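Local coordinates for proline dehydrogenase (Bradyrhizobium japonicum USDA 110, PDB 3HAZ), which catalyses both steps of proline catabolism, oxidising L-proline with FAD to pyrroline-5-carboxylate and then glutamate semialdehyde with NAD+ to glutamate, at the interface of chains A and B. Coordinates in Å, arbitrary orientation; residue numbers count along the deposited sequence, not the author numbering. Chains: chain A/B, Proline dehydrogenase.

The interface of chains A and B. Residues chain A 748-752; chain B 741, 745.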
# COMPACT_ATOMS: atom_id res chain seq x y z
N ALA A 748 -34.71 40.88 8.24
CA ALA A 748 -34.59 41.04 9.69
C ALA A 748 -35.88 41.53 10.33
O ALA A 748 -36.12 41.30 11.51
CB ALA A 748 -33.44 41.97 10.03
N ALA A 749 -36.70 42.22 9.55
CA ALA A 749 -37.97 42.76 10.04
C ALA A 749 -38.96 41.66 10.41
O ALA A 749 -39.74 41.81 11.35
CB ALA A 749 -38.58 43.71 9.00
N LYS A 750 -38.94 40.55 9.67
CA LYS A 750 -39.91 39.48 9.88
C LYS A 750 -39.83 38.92 11.29
O LYS A 750 -38.78 38.99 11.93
CB LYS A 750 -39.69 38.37 8.86
CG LYS A 750 -39.57 38.85 7.42
CD LYS A 750 -39.06 37.74 6.52
CE LYS A 750 -39.34 38.04 5.06
NZ LYS A 750 -38.93 36.90 4.18
N ASP A 751 -40.94 38.35 11.76
CA ASP A 751 -40.98 37.70 13.07
C ASP A 751 -40.61 36.23 12.97
O ASP A 751 -40.42 35.57 13.99
CB ASP A 751 -42.37 37.84 13.70
CG ASP A 751 -42.62 39.23 14.23
OD1 ASP A 751 -41.64 39.95 14.52
OD2 ASP A 751 -43.81 39.61 14.37
N GLY A 752 -40.51 35.72 11.75
CA GLY A 752 -40.21 34.31 11.55
C GLY A 752 -38.75 33.96 11.79
O GLY A 752 -38.01 34.70 12.43
N ARG B 741 -33.76 38.29 17.31
CA ARG B 741 -34.38 39.14 16.29
C ARG B 741 -34.02 40.61 16.45
O ARG B 741 -33.77 41.30 15.46
CB ARG B 741 -35.90 38.98 16.28
CG ARG B 741 -36.38 37.68 15.66
CD ARG B 741 -37.87 37.76 15.35
NE ARG B 741 -38.69 37.85 16.55
CZ ARG B 741 -39.12 36.79 17.23
NH1 ARG B 741 -38.80 35.57 16.82
NH2 ARG B 741 -39.86 36.96 18.32
N ARG B 745 -32.01 42.80 13.82
CA ARG B 745 -32.51 44.07 13.30
C ARG B 745 -31.51 45.20 13.48
O ARG B 745 -31.36 46.05 12.61
CB ARG B 745 -33.85 44.43 13.96
CG ARG B 745 -35.01 43.70 13.32
CD ARG B 745 -36.19 43.55 14.25
NE ARG B 745 -37.08 42.50 13.76
CZ ARG B 745 -38.03 41.92 14.48
NH1 ARG B 745 -38.78 40.97 13.94
NH2 ARG B 745 -38.24 42.30 15.74
O HOH W 1 -36.69 34.02 14.96
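A:Ala748 and A:Ala749, the last helical residues of chain A helix 737-749, and A:Lys750, where the backbone leaves the helix extended, present their carbonyls to the guanidinium of B:Arg745, which comes from the same helix of chain B. B:Arg745 lies extended from CG to NE and meets this helix end with its NE and NH1 edge. NE donates to A:Ala748 O at 2.7 Å, a fairly straight bond tilted somewhat from the carbonyl plane. NH1 bonds to A:Lys750 O at 2.8 Å from well above that carbonyl's plane, and more weakly to A:Ala749 O. The same NH1 forms a salt bridge with the carboxylate OD1 of A:Asp751 at 3.1 Å, met nearly along its C-O axis with the two flat groups turned 58° apart. The guanidinium sits at the C-terminal helix end, where the helix dipole would probably favour a positive charge. An alanine in place of B:Arg745 would probably leave the A:Ala748 and A:Lys750 carbonyls and the A:Asp751 carboxylate without their mate across the interface. B:Arg741, one turn earlier, lays its CB over one guanidinium face of B:Arg745, 4.0 Å above the plane. A bend at chi3 (-67°) turns its guanidinium towards A:Asp751 and A:Gly752, whose O its NH1 reaches through water 1. Its CD packs 3.9 Å from A:Asp751 CA. Repeated by the two-fold, this patch joins two aldehyde dehydrogenase regions, its centre about 20 Å from A:Glu760, the predicted active-site glutamate, and is likely to help hold the protomers together.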